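Local coordinates for protein polysaccharide deacetylase (Bacillus anthracis, PDB 2J13) that probably removes acetyl groups from N-acetylated sugars of peptidoglycan or a related cell-wall polysaccharide, as a zinc-binding family 4 carbohydrate esterase of the NodB homology fold, at residues G68-G71 with K72-V76; V123-E126 with K127-E131; S159-T162 with L163-K167; I225-L228 with R229-Y233. All coordinates share one frame; numbering follows the deposited sequence.

Overall arrangement
The four contacts lie on four helices of the NodB homology fold and form two pairs. Contacts 1 and 4, on helices 70-80 and 217-230, have centres about 20 Å apart and meet through V76 CG1 and I225 CD1 at 4.2 Å. Contacts 2 and 3, with centres about 12 Å apart, are joined by a salt bridge from R161 NH2 to D125 OD2 at 2.9 Å. The two pairs do not touch. D56 and H234 bind zinc, as do H113 and H117. The side chains of T70 and K127 each come within about 12 Å of a bound zinc ion, and that of Y233, just before H234, within about 8 Å of one.

Contact 1: G68-G71 with K72-V76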
ATOM      1  N   GLY A  68       8.317  12.448  10.657  1.00 35.63           N
ATOM      2  CA  GLY A  68       8.120  12.719  12.091  1.00 35.32           C
ATOM      3  C   GLY A  68       6.659  12.805  12.520  1.00 34.82           C
ATOM      4  O   GLY A  68       6.347  13.167  13.680  1.00 34.86           O
ATOM      5  N   TYR A  69       5.745  12.452  11.622  1.00 32.49           N
ATOM      6  CA  TYR A  69       4.304  12.552  11.930  1.00 31.50           C
ATOM      7  C   TYR A  69       3.552  11.216  11.893  1.00 30.04           C
ATOM      8  O   TYR A  69       2.345  11.177  12.094  1.00 27.31           O
ATOM      9  CB  TYR A  69       3.680  13.573  10.979  1.00 33.26           C
ATOM     10  CG  TYR A  69       4.399  14.888  11.092  1.00 34.84           C
ATOM     11  CD1 TYR A  69       4.250  15.662  12.231  1.00 37.27           C
ATOM     12  CD2 TYR A  69       5.278  15.321  10.102  1.00 35.11           C
ATOM     13  CE1 TYR A  69       4.932  16.845  12.388  1.00 37.93           C
ATOM     14  CE2 TYR A  69       5.979  16.543  10.249  1.00 36.46           C
ATOM     15  CZ  TYR A  69       5.783  17.285  11.398  1.00 37.15           C
ATOM     16  OH  TYR A  69       6.428  18.488  11.612  1.00 37.31           O
ATOM     17  N   THR A  70       4.247  10.117  11.596  1.00 28.67           N
ATOM     18  CA  THR A  70       3.551   8.845  11.529  1.00 27.50           C
ATOM     19  C   THR A  70       2.900   8.480  12.869  1.00 27.18           C
ATOM     20  O   THR A  70       1.850   7.883  12.881  1.00 26.00           O
ATOM     21  CB  THR A  70       4.459   7.748  11.002  1.00 27.64           C
ATOM     22  OG1 THR A  70       4.961   8.170   9.708  1.00 28.47           O
ATOM     23  CG2 THR A  70       3.704   6.425  10.892  1.00 27.86           C
ATOM     24  N   GLY A  71       3.521   8.827  13.992  1.00 27.93           N
ATOM     25  CA  GLY A  71       2.921   8.535  15.298  1.00 28.53           C
ATOM     26  C   GLY A  71       1.614   9.288  15.487  1.00 29.09           C
ATOM     27  O   GLY A  71       0.669   8.762  16.076  1.00 30.35           O
ATOM     28  N   LYS A  72       1.558  10.509  14.983  1.00 30.10           N
ATOM     29  CA  LYS A  72       0.332  11.329  15.037  1.00 30.68           C
ATOM     30  C   LYS A  72      -0.763  10.763  14.128  1.00 29.76           C
ATOM     31  O   LYS A  72      -1.929  10.761  14.512  1.00 29.83           O
ATOM     32  CB  LYS A  72       0.646  12.789  14.691  1.00 32.19           C
ATOM     33  CG  LYS A  72       1.420  13.525  15.791  1.00 36.08           C
ATOM     34  CD  LYS A  72       2.113  14.769  15.242  1.00 41.17           C
ATOM     35  CE  LYS A  72       2.168  15.925  16.250  1.00 43.22           C
ATOM     36  NZ  LYS A  72       2.575  17.224  15.623  1.00 45.17           N
ATOM     37  N   ILE A  73      -0.391  10.268  12.936  1.00 27.56           N
ATOM     38  CA  ILE A  73      -1.325   9.532  12.066  1.00 26.93           C
ATOM     39  C   ILE A  73      -1.879   8.323  12.805  1.00 26.19           C
ATOM     40  O   ILE A  73      -3.088   8.068  12.807  1.00 25.85           O
ATOM     41  CB  ILE A  73      -0.620   9.063  10.730  1.00 26.65           C
ATOM     42  CG1 ILE A  73      -0.329  10.256   9.847  1.00 28.70           C
ATOM     43  CG2 ILE A  73      -1.447   8.050   9.986  1.00 26.27           C
ATOM     44  CD1 ILE A  73      -1.501  10.939   9.300  1.00 30.73           C
ATOM     45  N   LEU A  74      -0.996   7.554  13.425  1.00 25.39           N
ATOM     46  CA  LEU A  74      -1.415   6.349  14.108  1.00 25.42           C
ATOM     47  C   LEU A  74      -2.363   6.712  15.260  1.00 26.57           C
ATOM     48  O   LEU A  74      -3.321   6.014  15.498  1.00 25.98           O
ATOM     49  CB  LEU A  74      -0.210   5.566  14.627  1.00 25.55           C
ATOM     50  CG  LEU A  74       0.531   4.776  13.512  1.00 23.76           C
ATOM     51  CD1 LEU A  74       1.913   4.362  13.961  1.00 24.35           C
ATOM     52  CD2 LEU A  74      -0.305   3.565  13.106  1.00 23.91           C
ATOM     53  N   ASP A  75      -2.084   7.818  15.931  1.00 27.79           N
ATOM     54  CA  ASP A  75      -2.981   8.264  17.033  1.00 29.12           C
ATOM     55  C   ASP A  75      -4.409   8.534  16.497  1.00 28.64           C
ATOM     56  O   ASP A  75      -5.410   8.167  17.126  1.00 29.66           O
ATOM     57  CB  ASP A  75      -2.431   9.522  17.692  1.00 30.30           C
ATOM     58  CG  ASP A  75      -1.168   9.284  18.520  1.00 32.57           C
ATOM     59  OD1 ASP A  75      -0.878   8.135  18.901  1.00 35.20           O
ATOM     60  OD2 ASP A  75      -0.470  10.287  18.819  1.00 37.74           O
ATOM     61  N   VAL A  76      -4.501   9.239  15.368  1.00 28.26           N
ATOM     62  CA  VAL A  76      -5.782   9.497  14.726  1.00 27.20           C
ATOM     63  C   VAL A  76      -6.488   8.180  14.363  1.00 26.14           C
ATOM     64  O   VAL A  76      -7.651   7.983  14.649  1.00 24.92           O
ATOM     65  CB  VAL A  76      -5.656  10.396  13.491  1.00 26.96           C
ATOM     66  CG1 VAL A  76      -6.963  10.450  12.744  1.00 26.31           C
ATOM     67  CG2 VAL A  76      -5.174  11.802  13.861  1.00 26.92           C
TER
HETATM   68  O   HOH W   1       4.447  11.776  15.305  1.00 46.13           O
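G71 O is gripped twice: D75 N donates to it at 2.9 Å with an N-H...O angle of 148°, and R102 NH1 of helix 97-105 donates as well. Outside the two segments, R102 also pairs through NH2 with D75 OD1, as a salt bridge to helix 97-105. The D75 carboxylate turns back toward the G71 carbonyl, CG 3.1 Å from G71 O; R102, bonded to both residues, probably offsets the repulsion between the carboxylate and carbonyl oxygens. Two i to i+4 bonds precede it in the first turn, I73 N to Y69 O at 3.0 Å and L74 N to T70 O at 2.9 Å. A bridging water extends the pattern backward: it donates to G68 O and accepts from K72 N at 3.2 Å. G68 has a positive phi, a backbone shape that favours glycine.

Y69 and K72 run side by side. The lysine lies along the edge of the tyrosine ring, near its plane, with CD 3.8 Å from Y69 CD1 and NZ 4.0 Å from Y69 CE1; a bend at chi3 (146°) lets the chain follow that edge. On another side of the helix, T70 CG2 lies anti to the backbone N and meets L74 CD1 at 4.1 Å, while T70 OG1 turns back to hydrogen-bond E66.

The helix is the crossover of the beta-alpha-beta unit formed with strands 56-63 and 84-88. T70 and I73 pack on N63 and F61 of strand 56-63, L74 and T70 lean on L99 of helix 97-105, and K72, I73 and V76 face helix 217-230.

Contact 2: V123-E126 with K127-E131; sequences VNDE and KLREE
The backbone turns from loop into helix at N124, the N-cap position, and three i to i+4 bonds build the first turns: L128 N to N124 O at 2.9 Å, R129 N to D125 O at 2.9 Å and E130 N to E126 O at 3.0 Å. The N124 side chain makes no capping bond; its carbonyl takes the first i to i+4 bond.

D125 and R129 are one turn apart and opposite in charge, but their charged ends do not form a salt bridge. D125 OD2 stands well out of the R129 guanidinium plane, and a water closes the gap, donating to D125 OD2 at 2.6 Å and accepting from R129 NH2 at 2.8 Å in the plane of the guanidinium. The direct ionic partner of D125 is R161 of helix 160-168. The extended arginine chain runs back toward the helix start and sets R129 NH1 obliquely by D125 O (3.6 Å).

On another side, K127 CG is anti to the backbone N (chi1 -178°), and a bend at chi2 carries NZ along the helix to E131. There K127 NZ makes a salt bridge, reaching the anti side of E131 OE2 at 2.6 Å; S116, which falls between the zinc ligands H113 and H117 in sequence, also bonds to OE2. V123 crosses L128 at about a right angle, V123 CG2 3.9 Å from L128 CB.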
ATOM      1  N   VAL A 123      15.673  -3.658 -12.380  1.00 27.22           N
ATOM      2  CA  VAL A 123      16.516  -4.631 -11.667  1.00 27.76           C
ATOM      3  C   VAL A 123      16.329  -5.987 -12.263  1.00 27.24           C
ATOM      4  O   VAL A 123      15.297  -6.262 -12.884  1.00 27.73           O
ATOM      5  CB  VAL A 123      16.165  -4.646 -10.170  1.00 27.69           C
ATOM      6  CG1 VAL A 123      16.349  -3.251  -9.595  1.00 30.51           C
ATOM      7  CG2 VAL A 123      14.738  -5.189  -9.945  1.00 28.87           C
ATOM      8  N   ASN A 124      17.324  -6.864 -12.091  1.00 27.35           N
ATOM      9  CA  ASN A 124      17.214  -8.239 -12.540  0.50 27.37           C
ATOM     10  C   ASN A 124      16.311  -9.092 -11.623  1.00 26.74           C
ATOM     11  O   ASN A 124      15.917  -8.648 -10.512  1.00 25.68           O
ATOM     12  CB  ASN A 124      18.624  -8.838 -12.693  0.50 27.75           C
ATOM     13  CG  ASN A 124      19.498  -8.045 -13.673  0.50 29.65           C
ATOM     14  OD1 ASN A 124      18.997  -7.405 -14.606  0.50 32.50           O
ATOM     15  ND2 ASN A 124      20.804  -8.092 -13.470  0.50 32.59           N
ATOM     16  N   ASP A 125      15.960 -10.288 -12.061  1.00 26.80           N
ATOM     17  CA  ASP A 125      14.958 -11.119 -11.369  1.00 28.16           C
ATOM     18  C   ASP A 125      15.415 -11.539  -9.955  1.00 28.69           C
ATOM     19  O   ASP A 125      14.625 -11.531  -9.001  1.00 28.52           O
ATOM     20  CB  ASP A 125      14.603 -12.374 -12.149  1.00 28.30           C
ATOM     21  CG  ASP A 125      13.850 -12.093 -13.432  1.00 30.25           C
ATOM     22  OD1 ASP A 125      13.535 -10.907 -13.700  1.00 31.79           O
ATOM     23  OD2 ASP A 125      13.543 -13.091 -14.149  1.00 32.58           O
ATOM     24  N   GLU A 126      16.665 -11.979  -9.869  1.00 29.35           N
ATOM     25  CA  GLU A 126      17.293 -12.331  -8.592  1.00 30.35           C
ATOM     26  C   GLU A 126      17.196 -11.153  -7.592  1.00 29.31           C
ATOM     27  O   GLU A 126      16.849 -11.336  -6.410  1.00 28.30           O
ATOM     28  CB  GLU A 126      18.749 -12.768  -8.861  1.00 32.07           C
ATOM     29  CG  GLU A 126      19.620 -11.872  -9.835  1.00 36.30           C
ATOM     30  CD  GLU A 126      19.404 -12.042 -11.415  1.00 39.02           C
ATOM     31  OE1 GLU A 126      18.434 -12.621 -11.908  1.00 34.75           O
ATOM     32  OE2 GLU A 126      20.261 -11.549 -12.179  1.00 46.32           O
ATOM     33  N   LYS A 127      17.487  -9.952  -8.072  1.00 28.83           N
ATOM     34  CA  LYS A 127      17.461  -8.746  -7.257  1.00 28.50           C
ATOM     35  C   LYS A 127      16.035  -8.420  -6.859  1.00 26.82           C
ATOM     36  O   LYS A 127      15.774  -8.065  -5.692  1.00 25.54           O
ATOM     37  CB  LYS A 127      18.089  -7.570  -8.019  1.00 29.41           C
ATOM     38  CG  LYS A 127      18.175  -6.275  -7.263  1.00 33.66           C
ATOM     39  CD  LYS A 127      18.793  -6.439  -5.868  1.00 38.55           C
ATOM     40  CE  LYS A 127      18.885  -5.106  -5.140  1.00 43.12           C
ATOM     41  NZ  LYS A 127      18.939  -5.259  -3.634  1.00 46.48           N
ATOM     42  N   LEU A 128      15.089  -8.520  -7.780  1.00 25.23           N
ATOM     43  CA  LEU A 128      13.697  -8.256  -7.414  0.50 24.90           C
ATOM     44  C   LEU A 128      13.217  -9.228  -6.335  1.00 24.96           C
ATOM     45  O   LEU A 128      12.522  -8.830  -5.373  1.00 24.89           O
ATOM     46  CB  LEU A 128      12.761  -8.318  -8.628  0.50 25.17           C
ATOM     47  CG  LEU A 128      11.307  -8.003  -8.284  0.50 25.02           C
ATOM     48  CD1 LEU A 128      11.192  -6.593  -7.664  0.50 23.73           C
ATOM     49  CD2 LEU A 128      10.376  -8.160  -9.481  0.50 25.07           C
ATOM     50  N   ARG A 129      13.591 -10.500  -6.454  1.00 24.43           N
ATOM     51  CA  ARG A 129      13.164 -11.496  -5.470  1.00 26.82           C
ATOM     52  C   ARG A 129      13.771 -11.144  -4.128  1.00 25.31           C
ATOM     53  O   ARG A 129      13.072 -11.218  -3.108  1.00 25.32           O
ATOM     54  CB  ARG A 129      13.584 -12.924  -5.904  1.00 27.11           C
ATOM     55  CG  ARG A 129      12.698 -13.453  -7.011  1.00 30.87           C
ATOM     56  CD  ARG A 129      12.756 -14.947  -7.213  1.00 32.90           C
ATOM     57  NE  ARG A 129      12.281 -15.268  -8.564  1.00 38.09           N
ATOM     58  CZ  ARG A 129      13.067 -15.336  -9.639  1.00 39.30           C
ATOM     59  NH1 ARG A 129      14.370 -15.107  -9.544  1.00 41.60           N
ATOM     60  NH2 ARG A 129      12.530 -15.618 -10.819  1.00 39.58           N
ATOM     61  N   GLU A 130      15.017 -10.700  -4.110  1.00 24.42           N
ATOM     62  CA  GLU A 130      15.676 -10.325  -2.812  1.00 25.43           C
ATOM     63  C   GLU A 130      15.031  -9.078  -2.231  1.00 24.61           C
ATOM     64  O   GLU A 130      14.792  -8.996  -1.023  1.00 24.08           O
ATOM     65  CB  GLU A 130      17.161 -10.079  -3.009  1.00 26.99           C
ATOM     66  CG  GLU A 130      17.855 -11.361  -3.371  1.00 32.07           C
ATOM     67  CD  GLU A 130      19.283 -11.230  -3.875  1.00 39.96           C
ATOM     68  OE1 GLU A 130      19.747 -10.110  -4.192  1.00 44.08           O
ATOM     69  OE2 GLU A 130      19.952 -12.294  -3.940  1.00 44.77           O
ATOM     70  N   GLU A 131      14.718  -8.118  -3.103  1.00 23.46           N
ATOM     71  CA  GLU A 131      14.093  -6.862  -2.671  1.00 23.25           C
ATOM     72  C   GLU A 131      12.753  -7.099  -1.979  1.00 22.53           C
ATOM     73  O   GLU A 131      12.450  -6.380  -1.002  1.00 22.82           O
ATOM     74  CB  GLU A 131      13.897  -5.921  -3.876  1.00 23.35           C
ATOM     75  CG  GLU A 131      15.197  -5.252  -4.352  1.00 24.56           C
ATOM     76  CD  GLU A 131      15.606  -4.105  -3.478  1.00 27.34           C
ATOM     77  OE1 GLU A 131      14.712  -3.433  -2.916  1.00 28.15           O
ATOM     78  OE2 GLU A 131      16.811  -3.853  -3.331  1.00 31.56           O
TER
HETATM   79  O   HOH W   2      13.957 -15.557 -13.277  1.00 32.98           O

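Contact 3: S159-T162 with L163-K167; sequences SERT and LALTK
The guanidinium of R161 is met obliquely by L165 CD1, which lies 3.8 Å from R161 NE; the same methyl also touches R161 CG at 3.8 Å. Setting CG anti to the backbone N (chi1 -170°) sends the extended arginine chain across the leucine one turn later. Beyond this apolar support, R161 NH2 forms a salt bridge with D125 of helix 125-143.

S159 and T162 form a capping box at the start of the helix. S159 OG accepts from T162 N at 3.2 Å, and S159 N returns a nearly straight bond to T162 OG1 at 2.9 Å (174°). The two reciprocal bonds give T162 N, in the first turn, an acceptor and fix the rotation of both hydroxyl-bearing side chains. S159 O then takes L163 N at 3.1 Å, opening the regular helical pattern.

T162 O carries two donors, T166 N at 3.0 Å and T166 OG1 at 2.7 Å, which arrive from opposite faces of the carbonyl plane. The T166 hydroxyl is thus tied back to its own helix.

Around the helix, L165 and T166 lean on helix 125-143 through L128 and L132, and E160 and L163 rest on L40 of helix 35-43. From the N-terminal segment, T14 N donates to E160 OE1 and T14 bonds to the R161 backbone, while Y13 touches A164.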
ATOM      1  N   SER A 159       6.037  -3.244 -15.008  1.00 24.49           N
ATOM      2  CA  SER A 159       5.858  -3.846 -16.345  1.00 24.76           C
ATOM      3  C   SER A 159       5.039  -5.100 -16.219  1.00 25.19           C
ATOM      4  O   SER A 159       4.755  -5.574 -15.138  1.00 24.10           O
ATOM      5  CB  SER A 159       7.219  -4.156 -16.962  1.00 25.10           C
ATOM      6  OG  SER A 159       7.901  -5.111 -16.156  1.00 25.46           O
ATOM      7  N   GLU A 160       4.632  -5.684 -17.337  1.00 26.01           N
ATOM      8  CA  GLU A 160       4.048  -7.004 -17.299  1.00 27.43           C
ATOM      9  C   GLU A 160       4.923  -7.995 -16.529  1.00 26.13           C
ATOM     10  O   GLU A 160       4.420  -8.804 -15.734  1.00 25.87           O
ATOM     11  CB  GLU A 160       3.802  -7.527 -18.727  1.00 28.11           C
ATOM     12  CG  GLU A 160       2.896  -8.721 -18.715  1.00 30.74           C
ATOM     13  CD  GLU A 160       2.757  -9.424 -20.068  1.00 32.33           C
ATOM     14  OE1 GLU A 160       3.634  -9.267 -20.956  1.00 37.75           O
ATOM     15  OE2 GLU A 160       1.747 -10.159 -20.192  1.00 39.15           O
ATOM     16  N   ARG A 161       6.225  -7.950 -16.781  1.00 26.35           N
ATOM     17  CA  ARG A 161       7.156  -8.865 -16.115  1.00 26.32           C
ATOM     18  C   ARG A 161       7.136  -8.707 -14.597  1.00 25.80           C
ATOM     19  O   ARG A 161       7.010  -9.697 -13.878  1.00 25.41           O
ATOM     20  CB  ARG A 161       8.569  -8.668 -16.624  1.00 27.28           C
ATOM     21  CG  ARG A 161       9.506  -9.772 -16.132  1.00 29.71           C
ATOM     22  CD  ARG A 161      10.918  -9.393 -16.225  1.00 30.64           C
ATOM     23  NE  ARG A 161      11.739 -10.588 -16.081  1.00 31.68           N
ATOM     24  CZ  ARG A 161      11.926 -11.457 -17.062  1.00 31.41           C
ATOM     25  NH1 ARG A 161      11.365 -11.248 -18.253  1.00 32.68           N
ATOM     26  NH2 ARG A 161      12.661 -12.540 -16.846  1.00 32.00           N
ATOM     27  N   THR A 162       7.228  -7.474 -14.125  1.00 24.97           N
ATOM     28  CA  THR A 162       7.347  -7.240 -12.663  1.00 24.40           C
ATOM     29  C   THR A 162       6.044  -7.608 -11.939  1.00 23.68           C
ATOM     30  O   THR A 162       6.072  -8.139 -10.825  1.00 23.11           O
ATOM     31  CB  THR A 162       7.809  -5.810 -12.313  1.00 23.82           C
ATOM     32  OG1 THR A 162       6.805  -4.849 -12.670  1.00 23.87           O
ATOM     33  CG2 THR A 162       9.117  -5.443 -12.978  1.00 25.48           C
ATOM     34  N   LEU A 163       4.893  -7.301 -12.548  1.00 22.90           N
ATOM     35  CA  LEU A 163       3.606  -7.734 -12.035  1.00 23.30           C
ATOM     36  C   LEU A 163       3.529  -9.236 -11.935  1.00 23.11           C
ATOM     37  O   LEU A 163       3.172  -9.793 -10.901  1.00 24.29           O
ATOM     38  CB  LEU A 163       2.468  -7.200 -12.930  1.00 23.29           C
ATOM     39  CG  LEU A 163       2.296  -5.709 -12.977  1.00 23.82           C
ATOM     40  CD1 LEU A 163       1.239  -5.316 -14.043  1.00 24.04           C
ATOM     41  CD2 LEU A 163       1.914  -5.129 -11.577  1.00 25.09           C
ATOM     42  N   ALA A 164       3.912  -9.930 -13.002  1.00 23.66           N
ATOM     43  CA  ALA A 164       3.824 -11.376 -13.018  1.00 24.58           C
ATOM     44  C   ALA A 164       4.803 -12.043 -12.020  1.00 24.87           C
ATOM     45  O   ALA A 164       4.443 -12.992 -11.368  1.00 25.43           O
ATOM     46  CB  ALA A 164       4.029 -11.909 -14.450  1.00 24.62           C
ATOM     47  N   LEU A 165       6.013 -11.514 -11.903  1.00 25.78           N
ATOM     48  CA  LEU A 165       7.012 -12.048 -10.955  0.50 25.86           C
ATOM     49  C   LEU A 165       6.555 -11.845  -9.518  1.00 25.68           C
ATOM     50  O   LEU A 165       6.704 -12.734  -8.666  1.00 25.95           O
ATOM     51  CB  LEU A 165       8.368 -11.381 -11.165  0.50 26.38           C
ATOM     52  CG  LEU A 165       9.095 -11.625 -12.495  0.50 27.88           C
ATOM     53  CD1 LEU A 165      10.359 -10.799 -12.538  0.50 29.58           C
ATOM     54  CD2 LEU A 165       9.383 -13.100 -12.713  0.50 29.60           C
ATOM     55  N   THR A 166       5.965 -10.692  -9.254  1.00 25.06           N
ATOM     56  CA  THR A 166       5.430 -10.395  -7.913  1.00 24.09           C
ATOM     57  C   THR A 166       4.294 -11.360  -7.536  1.00 24.37           C
ATOM     58  O   THR A 166       4.295 -11.905  -6.446  1.00 24.24           O
ATOM     59  CB  THR A 166       4.991  -8.909  -7.859  1.00 23.76           C
ATOM     60  OG1 THR A 166       6.147  -8.081  -8.150  1.00 23.20           O
ATOM     61  CG2 THR A 166       4.365  -8.539  -6.464  1.00 24.59           C
ATOM     62  N   LYS A 167       3.332 -11.581  -8.431  1.00 25.07           N
ATOM     63  CA  LYS A 167       2.263 -12.547  -8.220  1.00 26.90           C
ATOM     64  C   LYS A 167       2.786 -13.970  -8.018  1.00 27.27           C
ATOM     65  O   LYS A 167       2.301 -14.702  -7.161  1.00 27.28           O
ATOM     66  CB  LYS A 167       1.292 -12.536  -9.408  1.00 26.95           C
ATOM     67  CG  LYS A 167       0.197 -13.577  -9.376  1.00 29.38           C
ATOM     68  CD  LYS A 167      -0.628 -13.462 -10.666  1.00 29.92           C
ATOM     69  CE  LYS A 167      -1.453 -14.689 -10.986  1.00 34.52           C
ATOM     70  NZ  LYS A 167      -2.218 -14.433 -12.276  1.00 37.55           N
TER

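Contact 4: I225-L228 with R229-Y233; sequences IDDL and REKGY
R229 lies alongside I225 and points the same way. Its CB and CG each pass 3.5 Å from I225 O, the oxygen that also accepts R229 N. CD then reaches the side chain of I225, 4.2 Å from CG2, and that methyl ends over one face of the guanidinium, 3.7 Å from R229 NH1. At the edge, in plane, a water accepts from NH1 at 3.1 Å and donates to D226 OD1, linking two charged groups that do not meet directly. NH1 also donates to K80 O, NH2 makes a weak bond to K81 O, and K80 NZ pairs with D226 OD1, tying this side of the helix to the end of helix 70-80.

At the other end, L228 O takes Y233 N at 3.2 Å and a weak bond from K231 N. The same oxygen lies near the plane of the Y233 ring, at its edge, while L228 CD2 meets Y233 CD2 at 4.0 Å; both side chains pack on I57 of strand 56-63. G232 N bonds to R229 O. G232, with positive phi (90°), is the C-prime residue of a Schellman motif, which ends helix 217-230 and turns the chain into strand 234-236, beginning with the zinc ligand H234.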
ATOM      1  N   ILE A 225     -11.770  11.514   7.600  1.00 24.03           N
ATOM      2  CA  ILE A 225     -12.446  10.324   8.147  1.00 23.21           C
ATOM      3  C   ILE A 225     -13.860  10.686   8.617  1.00 24.34           C
ATOM      4  O   ILE A 225     -14.849  10.021   8.272  1.00 24.49           O
ATOM      5  CB  ILE A 225     -11.633   9.756   9.302  1.00 23.26           C
ATOM      6  CG1 ILE A 225     -10.396   9.011   8.759  1.00 22.99           C
ATOM      7  CG2 ILE A 225     -12.430   8.771  10.158  1.00 24.04           C
ATOM      8  CD1 ILE A 225      -9.387   8.665   9.846  1.00 24.78           C
ATOM      9  N   ASP A 226     -13.939  11.751   9.382  1.00 24.57           N
ATOM     10  CA  ASP A 226     -15.250  12.204   9.884  1.00 26.54           C
ATOM     11  C   ASP A 226     -16.199  12.523   8.734  1.00 27.22           C
ATOM     12  O   ASP A 226     -17.373  12.072   8.697  1.00 27.04           O
ATOM     13  CB  ASP A 226     -15.076  13.408  10.806  1.00 27.85           C
ATOM     14  CG  ASP A 226     -14.426  13.071  12.150  1.00 30.91           C
ATOM     15  OD1 ASP A 226     -14.323  11.873  12.528  1.00 31.97           O
ATOM     16  OD2 ASP A 226     -14.032  14.042  12.875  1.00 35.67           O
ATOM     17  N   ASP A 227     -15.725  13.310   7.778  1.00 27.33           N
ATOM     18  CA  ASP A 227     -16.523  13.760   6.635  0.50 27.88           C
ATOM     19  C   ASP A 227     -17.015  12.599   5.749  1.00 27.35           C
ATOM     20  O   ASP A 227     -18.158  12.557   5.288  1.00 27.49           O
ATOM     21  CB  ASP A 227     -15.659  14.748   5.830  0.50 28.75           C
ATOM     22  CG  ASP A 227     -16.400  15.413   4.699  0.50 31.10           C
ATOM     23  OD1 ASP A 227     -16.926  16.523   4.915  0.50 36.62           O
ATOM     24  OD2 ASP A 227     -16.437  14.854   3.588  0.50 34.11           O
ATOM     25  N   LEU A 228     -16.132  11.644   5.474  1.00 26.27           N
ATOM     26  CA  LEU A 228     -16.501  10.534   4.668  1.00 26.01           C
ATOM     27  C   LEU A 228     -17.490   9.623   5.398  1.00 25.63           C
ATOM     28  O   LEU A 228     -18.419   9.121   4.780  1.00 26.84           O
ATOM     29  CB  LEU A 228     -15.260   9.768   4.181  1.00 26.07           C
ATOM     30  CG  LEU A 228     -14.473  10.550   3.127  1.00 26.28           C
ATOM     31  CD1 LEU A 228     -13.117   9.883   2.810  1.00 28.27           C
ATOM     32  CD2 LEU A 228     -15.283  10.681   1.851  1.00 30.82           C
ATOM     33  N   ARG A 229     -17.338   9.455   6.705  1.00 26.07           N
ATOM     34  CA  ARG A 229     -18.343   8.643   7.442  1.00 25.25           C
ATOM     35  C   ARG A 229     -19.736   9.277   7.395  1.00 26.15           C
ATOM     36  O   ARG A 229     -20.719   8.549   7.287  1.00 26.78           O
ATOM     37  CB  ARG A 229     -17.925   8.400   8.866  1.00 25.18           C
ATOM     38  CG  ARG A 229     -16.884   7.315   8.966  1.00 25.67           C
ATOM     39  CD  ARG A 229     -16.295   7.226  10.323  1.00 27.43           C
ATOM     40  NE  ARG A 229     -15.615   5.945  10.502  1.00 25.98           N
ATOM     41  CZ  ARG A 229     -14.774   5.681  11.489  1.00 26.63           C
ATOM     42  NH1 ARG A 229     -14.468   6.616  12.374  1.00 27.68           N
ATOM     43  NH2 ARG A 229     -14.207   4.481  11.565  1.00 28.02           N
ATOM     44  N   GLU A 230     -19.818  10.598   7.402  1.00 26.84           N
ATOM     45  CA  GLU A 230     -21.108  11.318   7.278  1.00 27.79           C
ATOM     46  C   GLU A 230     -21.765  11.132   5.911  1.00 28.74           C
ATOM     47  O   GLU A 230     -22.987  11.313   5.751  1.00 29.17           O
ATOM     48  CB  GLU A 230     -20.904  12.813   7.587  1.00 28.06           C
ATOM     49  CG  GLU A 230     -20.408  13.081   8.993  1.00 27.91           C
ATOM     50  CD  GLU A 230     -21.486  12.951  10.061  1.00 26.39           C
ATOM     51  OE1 GLU A 230     -22.680  12.790   9.697  1.00 27.53           O
ATOM     52  OE2 GLU A 230     -21.137  12.992  11.263  1.00 23.35           O
ATOM     53  N   LYS A 231     -20.962  10.784   4.902  1.00 28.71           N
ATOM     54  CA  LYS A 231     -21.471  10.456   3.581  1.00 30.66           C
ATOM     55  C   LYS A 231     -21.737   8.958   3.368  1.00 29.60           C
ATOM     56  O   LYS A 231     -22.026   8.528   2.247  1.00 31.84           O
ATOM     57  CB  LYS A 231     -20.542  11.019   2.506  1.00 31.12           C
ATOM     58  CG  LYS A 231     -20.526  12.538   2.478  1.00 33.09           C
ATOM     59  CD  LYS A 231     -19.521  13.124   1.485  1.00 35.64           C
ATOM     60  CE  LYS A 231     -19.793  12.637   0.067  1.00 40.36           C
ATOM     61  NZ  LYS A 231     -19.649  13.770  -0.920  1.00 42.91           N
ATOM     62  N   GLY A 232     -21.682   8.171   4.432  1.00 28.10           N
ATOM     63  CA  GLY A 232     -22.067   6.772   4.391  1.00 28.57           C
ATOM     64  C   GLY A 232     -20.932   5.829   4.060  1.00 28.37           C
ATOM     65  O   GLY A 232     -21.159   4.613   3.915  1.00 28.57           O
ATOM     66  N   TYR A 233     -19.706   6.356   3.971  1.00 27.42           N
ATOM     67  CA  TYR A 233     -18.552   5.489   3.682  1.00 27.16           C
ATOM     68  C   TYR A 233     -18.089   4.703   4.889  1.00 26.61           C
ATOM     69  O   TYR A 233     -18.186   5.151   6.035  1.00 26.33           O
ATOM     70  CB  TYR A 233     -17.388   6.296   3.107  1.00 27.89           C
ATOM     71  CG  TYR A 233     -17.646   6.774   1.711  1.00 27.66           C
ATOM     72  CD1 TYR A 233     -17.289   5.989   0.613  1.00 29.52           C
ATOM     73  CD2 TYR A 233     -18.239   7.987   1.471  1.00 29.51           C
ATOM     74  CE1 TYR A 233     -17.523   6.408  -0.671  1.00 33.18           C
ATOM     75  CE2 TYR A 233     -18.471   8.429   0.176  1.00 29.45           C
ATOM     76  CZ  TYR A 233     -18.117   7.612  -0.894  1.00 30.64           C
ATOM     77  OH  TYR A 233     -18.317   8.010  -2.181  1.00 31.83           O
TER
HETATM   78  O   HOH W   3     -15.430   9.532  12.640  1.00 32.23           O
HETATM   79  O   HOH W   4     -18.534  12.046  11.566  1.00 39.09           O